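Local coordinates for protein enolase (PDB 3UGV) that probably catalyses a magnesium-dependent reaction on a carboxylate substrate, as relatives in the mandelate racemase and muconate lactonizing branch of the enolase superfamily do, at residues 146-149 with 154-157; 241-246 with 269-274; 333-338 with 373-378. All blocks are in the same frame, centred on the assembly; numbering follows the deposited sequence.

Contact 1. Residues 146-149 with 154-157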
# COMPACT_ATOMS: atom_id res chain seq x y z
N PRO F 146 29.17 2.95 -37.16
CA PRO F 146 28.11 3.89 -36.78
C PRO F 146 27.80 3.68 -35.29
O PRO F 146 27.98 2.56 -34.81
CB PRO F 146 26.93 3.46 -37.65
CG PRO F 146 27.53 2.64 -38.78
CD PRO F 146 28.71 1.97 -38.17
N LEU F 147 27.35 4.71 -34.57
CA LEU F 147 27.09 4.56 -33.13
C LEU F 147 26.11 3.43 -32.82
O LEU F 147 26.36 2.60 -31.94
CB LEU F 147 26.60 5.87 -32.51
CG LEU F 147 26.39 5.81 -30.99
CD1 LEU F 147 27.70 5.57 -30.25
CD2 LEU F 147 25.71 7.08 -30.46
N CYS F 148 24.99 3.38 -33.54
CA CYS F 148 24.00 2.33 -33.30
C CYS F 148 24.63 0.95 -33.45
O CYS F 148 24.23 -0.00 -32.78
CB CYS F 148 22.81 2.47 -34.25
SG CYS F 148 23.25 2.47 -35.99
N THR F 149 25.63 0.84 -34.33
CA THR F 149 26.33 -0.42 -34.53
C THR F 149 27.23 -0.74 -33.33
O THR F 149 27.20 -1.85 -32.81
CB THR F 149 27.16 -0.40 -35.84
OG1 THR F 149 26.28 -0.16 -36.95
CG2 THR F 149 27.85 -1.75 -36.05
N THR F 154 22.02 -1.83 -35.83
CA THR F 154 22.44 -1.43 -37.18
C THR F 154 21.66 -0.21 -37.67
O THR F 154 20.53 0.03 -37.23
CB THR F 154 22.21 -2.54 -38.22
OG1 THR F 154 20.80 -2.69 -38.43
CG2 THR F 154 22.81 -3.85 -37.78
N PRO F 155 22.26 0.55 -38.60
CA PRO F 155 21.60 1.70 -39.25
C PRO F 155 20.28 1.29 -39.92
O PRO F 155 20.17 0.20 -40.46
CB PRO F 155 22.62 2.12 -40.31
CG PRO F 155 23.93 1.65 -39.79
CD PRO F 155 23.64 0.36 -39.08
N GLY F 156 19.30 2.18 -39.88
CA GLY F 156 18.01 1.90 -40.47
C GLY F 156 17.01 3.00 -40.20
O GLY F 156 17.38 4.11 -39.83
N SER F 157 15.74 2.67 -40.38
CA SER F 157 14.65 3.64 -40.26
C SER F 157 14.11 3.73 -38.83
O SER F 157 14.03 2.73 -38.12
CB SER F 157 13.50 3.25 -41.21
OG SER F 157 13.73 3.79 -42.50

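Contact 2. Residues 241-246 with 269-274. With MG (magnesium ion), chain X.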
# COMPACT_ATOMS: atom_id res chain seq x y z
N GLN F 241 -11.08 18.00 -20.90
CA GLN F 241 -11.81 18.49 -22.06
C GLN F 241 -11.31 17.84 -23.33
O GLN F 241 -12.07 17.71 -24.28
CB GLN F 241 -11.64 19.99 -22.23
CG GLN F 241 -12.44 20.86 -21.32
CD GLN F 241 -12.22 22.32 -21.65
OE1 GLN F 241 -12.18 22.69 -22.82
NE2 GLN F 241 -12.04 23.15 -20.62
N ILE F 242 -10.04 17.45 -23.36
CA ILE F 242 -9.46 16.87 -24.57
C ILE F 242 -9.27 15.37 -24.53
O ILE F 242 -8.75 14.78 -25.49
CB ILE F 242 -8.11 17.51 -24.95
CG1 ILE F 242 -7.13 17.42 -23.78
CG2 ILE F 242 -8.29 18.95 -25.40
CD1 ILE F 242 -5.77 18.02 -24.11
N ASP F 243 -9.68 14.75 -23.42
CA ASP F 243 -9.41 13.32 -23.23
C ASP F 243 -10.14 12.45 -24.25
O ASP F 243 -9.77 11.31 -24.47
CB ASP F 243 -9.74 12.88 -21.81
CG ASP F 243 -9.03 11.59 -21.43
OD1 ASP F 243 -7.93 11.36 -21.94
OD2 ASP F 243 -9.57 10.82 -20.62
N ASP F 244 -11.18 12.99 -24.88
CA ASP F 244 -11.91 12.20 -25.89
C ASP F 244 -11.67 12.63 -27.34
O ASP F 244 -12.34 12.13 -28.24
CB ASP F 244 -13.41 12.20 -25.58
CG ASP F 244 -13.72 11.52 -24.26
OD1 ASP F 244 -12.90 10.68 -23.82
OD2 ASP F 244 -14.77 11.82 -23.66
N LEU F 245 -10.73 13.53 -27.56
CA LEU F 245 -10.37 13.96 -28.91
C LEU F 245 -9.70 12.88 -29.74
O LEU F 245 -9.65 12.98 -30.96
CB LEU F 245 -9.43 15.16 -28.86
CG LEU F 245 -9.97 16.55 -28.53
CD1 LEU F 245 -8.91 17.56 -28.91
CD2 LEU F 245 -11.27 16.82 -29.28
N GLY F 246 -9.13 11.87 -29.09
CA GLY F 246 -8.35 10.88 -29.83
C GLY F 246 -6.90 11.26 -30.05
O GLY F 246 -6.29 10.83 -31.02
N LEU F 269 -7.14 10.40 -16.70
CA LEU F 269 -7.14 10.49 -18.16
C LEU F 269 -7.03 9.11 -18.77
O LEU F 269 -6.19 8.31 -18.35
CB LEU F 269 -5.95 11.31 -18.66
CG LEU F 269 -5.90 12.80 -18.35
CD1 LEU F 269 -4.51 13.35 -18.65
CD2 LEU F 269 -6.99 13.56 -19.14
N LYS F 270 -7.86 8.83 -19.76
CA LYS F 270 -7.73 7.60 -20.54
C LYS F 270 -6.60 7.72 -21.55
O LYS F 270 -5.91 6.74 -21.84
CB LYS F 270 -9.04 7.28 -21.24
CG LYS F 270 -9.78 6.10 -20.67
CD LYS F 270 -10.08 6.27 -19.22
CE LYS F 270 -10.94 5.11 -18.75
NZ LYS F 270 -12.11 4.91 -19.68
N THR F 271 -6.40 8.92 -22.09
CA THR F 271 -5.33 9.19 -23.05
C THR F 271 -3.97 9.04 -22.36
O THR F 271 -3.82 9.44 -21.22
CB THR F 271 -5.50 10.61 -23.65
OG1 THR F 271 -6.75 10.68 -24.36
CG2 THR F 271 -4.36 10.98 -24.58
N PRO F 272 -2.98 8.45 -23.05
CA PRO F 272 -1.67 8.33 -22.39
C PRO F 272 -1.10 9.69 -21.96
O PRO F 272 -1.21 10.69 -22.69
CB PRO F 272 -0.79 7.69 -23.48
CG PRO F 272 -1.75 6.95 -24.36
CD PRO F 272 -2.99 7.81 -24.38
N LEU F 273 -0.49 9.72 -20.78
CA LEU F 273 0.14 10.92 -20.26
C LEU F 273 1.65 10.78 -20.43
O LEU F 273 2.24 9.79 -20.00
CB LEU F 273 -0.21 11.11 -18.79
CG LEU F 273 0.43 12.30 -18.09
CD1 LEU F 273 -0.07 13.60 -18.73
CD2 LEU F 273 0.10 12.25 -16.59
N MET F 274 2.26 11.79 -21.05
CA MET F 274 3.66 11.74 -21.44
C MET F 274 4.47 12.73 -20.61
O MET F 274 4.07 13.87 -20.45
CB MET F 274 3.80 12.09 -22.93
CG MET F 274 5.21 12.38 -23.37
SD MET F 274 6.32 10.93 -23.36
CE MET F 274 5.93 10.15 -24.92
MG MG X . -4.72 7.12 -17.66
O HOH W 1 -7.38 12.50 -26.55
O HOH W 2 -5.19 5.77 -19.18
O HOH W 3 -3.30 8.12 -18.77
O HOH W 4 -3.18 5.88 -17.07
O HOH W 5 -5.94 5.88 -16.55

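Contact 3. Residues 333-338 with 373-378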
# COMPACT_ATOMS: atom_id res chain seq x y z
N GLY F 333 19.50 10.61 -31.14
CA GLY F 333 18.19 9.99 -30.98
C GLY F 333 17.97 8.79 -31.89
O GLY F 333 17.66 7.69 -31.42
N ALA F 334 18.12 8.99 -33.19
CA ALA F 334 17.89 7.89 -34.12
C ALA F 334 18.84 6.71 -33.86
O ALA F 334 18.44 5.54 -33.95
CB ALA F 334 17.98 8.37 -35.57
N HIS F 335 20.09 7.01 -33.50
CA HIS F 335 21.06 5.95 -33.21
C HIS F 335 20.62 5.06 -32.04
O HIS F 335 20.53 3.85 -32.20
CB HIS F 335 22.47 6.50 -32.98
CG HIS F 335 23.22 6.77 -34.24
ND1 HIS F 335 23.96 5.80 -34.89
CD2 HIS F 335 23.34 7.90 -34.99
CE1 HIS F 335 24.51 6.32 -35.97
NE2 HIS F 335 24.14 7.59 -36.06
N VAL F 336 20.32 5.67 -30.88
CA VAL F 336 19.97 4.87 -29.70
C VAL F 336 18.59 4.23 -29.83
O VAL F 336 18.35 3.18 -29.24
CB VAL F 336 20.03 5.66 -28.36
CG1 VAL F 336 21.43 6.15 -28.08
CG2 VAL F 336 19.05 6.83 -28.37
N MET F 337 17.70 4.85 -30.59
CA MET F 337 16.36 4.27 -30.80
C MET F 337 16.46 2.95 -31.55
O MET F 337 15.58 2.09 -31.42
CB MET F 337 15.41 5.23 -31.53
CG MET F 337 14.96 6.39 -30.68
SD MET F 337 13.72 5.90 -29.47
CE MET F 337 12.24 5.94 -30.49
N ARG F 338 17.52 2.79 -32.34
CA ARG F 338 17.78 1.55 -33.07
C ARG F 338 18.08 0.39 -32.13
O ARG F 338 17.91 -0.76 -32.51
CB ARG F 338 18.92 1.73 -34.08
CG ARG F 338 18.58 2.59 -35.30
CD ARG F 338 17.53 1.94 -36.18
NE ARG F 338 17.96 0.64 -36.69
CZ ARG F 338 17.26 -0.12 -37.53
NH1 ARG F 338 16.08 0.28 -37.99
NH2 ARG F 338 17.74 -1.29 -37.94
N PRO F 373 30.49 6.47 -39.70
CA PRO F 373 31.04 6.13 -38.38
C PRO F 373 30.53 7.13 -37.34
O PRO F 373 30.30 8.28 -37.70
CB PRO F 373 32.55 6.29 -38.57
CG PRO F 373 32.76 6.36 -40.05
CD PRO F 373 31.53 6.97 -40.61
N GLY F 374 30.37 6.69 -36.09
CA GLY F 374 29.84 7.54 -35.03
C GLY F 374 28.45 8.08 -35.33
O GLY F 374 27.56 7.35 -35.77
N LEU F 375 28.27 9.37 -35.07
CA LEU F 375 27.01 10.06 -35.34
C LEU F 375 26.99 10.63 -36.75
O LEU F 375 25.98 11.17 -37.19
CB LEU F 375 26.80 11.19 -34.34
CG LEU F 375 26.65 10.78 -32.87
CD1 LEU F 375 26.77 11.98 -31.97
CD2 LEU F 375 25.31 10.09 -32.68
N GLY F 376 28.12 10.50 -37.44
CA GLY F 376 28.27 11.05 -38.78
C GLY F 376 28.00 12.55 -38.88
O GLY F 376 27.40 13.01 -39.85
N LEU F 377 28.43 13.31 -37.88
CA LEU F 377 28.25 14.76 -37.92
C LEU F 377 29.48 15.44 -38.49
O LEU F 377 30.61 15.14 -38.10
CB LEU F 377 27.97 15.32 -36.52
CG LEU F 377 26.70 14.93 -35.76
CD1 LEU F 377 26.62 15.77 -34.51
CD2 LEU F 377 25.46 15.13 -36.60
N ASP F 378 29.26 16.38 -39.41
CA ASP F 378 30.33 17.24 -39.89
C ASP F 378 29.83 18.68 -39.94
O ASP F 378 28.80 18.98 -40.56
CB ASP F 378 30.84 16.77 -41.25
CG ASP F 378 31.26 15.31 -41.24
OD1 ASP F 378 30.51 14.47 -41.78
OD2 ASP F 378 32.33 15.00 -40.69

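Contact 1. Residues 146-149 with 154-157
Cys148 meets the Thr154-Pro155 peptide because its first torsion, 56°, sets SG between its own backbone N and carbonyl carbon, directed at the chain that returns after the short helix. Thr149 turns differently: at -59° its OG1 stands beside the backbone N, which brings the hydroxyl to the ring of Pro155. The sulfur lies 3.4 Å from Pro155 N and touches the adjoining carbonyl carbon of Thr154 as well, so it rests against the peptide link itself. That link precedes a proline and carries no N-H, so a weakly polar thiol can cover it without robbing a donor of its partner. The same SG reaches Pro155 CD at 3.8 Å. Thr149 OG1 comes to 3.4 Å from that CD, a van der Waals approach, while Pro146 completes the cover with CG 3.9 Å from Pro155 CG, the two rings crossing at about a right angle. No hydrogen bond joins the segments, and the fit depends on compact groups: two rigid rings, one sulfur and a small hydroxyl. Pro146 suits the N-cap position, since the helix that begins at Leu147 asks for no N-H from it. Thr154 directs its side chain away from the helix, and its OG1 is hydrogen-bonded to Glu106 of the second subunit; the outer side of this turn therefore belongs to a subunit interface. The Cys148 side chain also touches Val369 and Arg338. The whole is a tight reversal, with the CA atoms of Thr149 and Thr154 only 4.8 Å apart, in which helix 147-150 turns the chain into strand 157-162. Such a link between the long helix of residues 123-142 and the start of the barrel is consistent with the enolase-superfamily fold.

Contact 2. Residues 241-246 with 269-274
Asp243 holds the loop at residues 269-271 through both oxygens of its carboxylate. With CG anti to the backbone N (chi1 -160°), the acid reaches across, and each oxygen offers its syn lone pair to a successive backbone N-H: OD2 takes Lys270 N at 2.8 Å, nearly straight at 166°, and OD1 takes Thr271 N at 2.9 Å. Thr271 OG1 adds a third bond, donating to Asp243 OD1 over 2.8 Å from above the carboxylate plane. Three donors thus grip the buried carboxylate, fix its rotation and would probably stabilise its negative charge. Leu269 seals this tight part, its CD2 3.6 Å from Asp243 CG. A threonine suits position 271 because one residue supplies both a hydroxyl and an N-H to the same oxygen. With an asparagine here instead of Asp243, an amide NH2 would replace one acceptor, and either Lys270 N or the Thr271 donors would probably be left facing a group that cannot receive them.

The other side is looser and wetter. One water donates to Thr271 OG1 and to Ile242 O, 2.9 Å away, and weakly accepts from Gly246 N, filling in where the protein groups do not meet. The chain of Lys270 leads away, its NZ 6.5 Å from Asp243 OD2, and Arg240 of the third subunit forms a salt bridge with Asp244 and a hydrogen bond to Asp243 O. On the same loop, Leu269 O binds a magnesium ion at 2.0 Å together with Arg266 O and four waters, two of which donate to Lys270 O and Thr271 O. The chemistry implies a loop fixed from two directions: anionic oxygens take its N-H groups, while the metal and its waters take its carbonyls, and the opposed charges would probably polarise the peptides between them.

Contact 3. Residues 333-338 with 373-378
The imidazole of His335 is the flat group of this contact, and both of its neighbours in segment 373-378, Gly374 O and Leu375 CD2, approach it obliquely. Gly374 O lies 3.2 Å from His335 CE1, while Leu375 CD2 packs 3.7 Å from His335 CD2, brought there by a chain whose CG stands beside the backbone N (chi1 -64°). The carbonyl is also near His335 NE2, but at a poor angle, and no hydrogen bond forms. The ring is instead held by Cys148 N at ND1 and Tyr360 OH at NE2, and that hydroxyl also bonds Leu375 O, tying the two segments together. Since a backbone N-H can only donate, ND1 acts as acceptor, which would probably put the ring proton on NE2. Residues 373-376 form a type II' turn, closed by Gly376 N to Pro373 O at 3.1 Å; Gly374 suits its second position, where phi is 59°. Around this buried contact, helix 330-337 faces strand 157-162 through Ala334 and helix 306-320 through Val336, while the turn reaches helix 147-150 through Leu375 on Leu147.

Contacts 1 and 3 form one neighbourhood, their centres about 7 Å apart, although they are distant in sequence. Thr154 O takes a hydrogen bond from Arg338 NE at 2.7 Å, and Leu147 N donates to Gly374 O at 2.9 Å, so the turn of contact 1 is held by both segments of contact 3. Contact 2 stands apart: its centre is about 34 Å from that of contact 1 and 33 Å from that of contact 3, on the opposite side of the chain's centre from contact 3. It joins loops that lead into adjacent barrel strands. Its magnesium site, of backbone carbonyls and water, is separate from the one formed by Asp225, Glu251 and Glu277, which probably marks the active site.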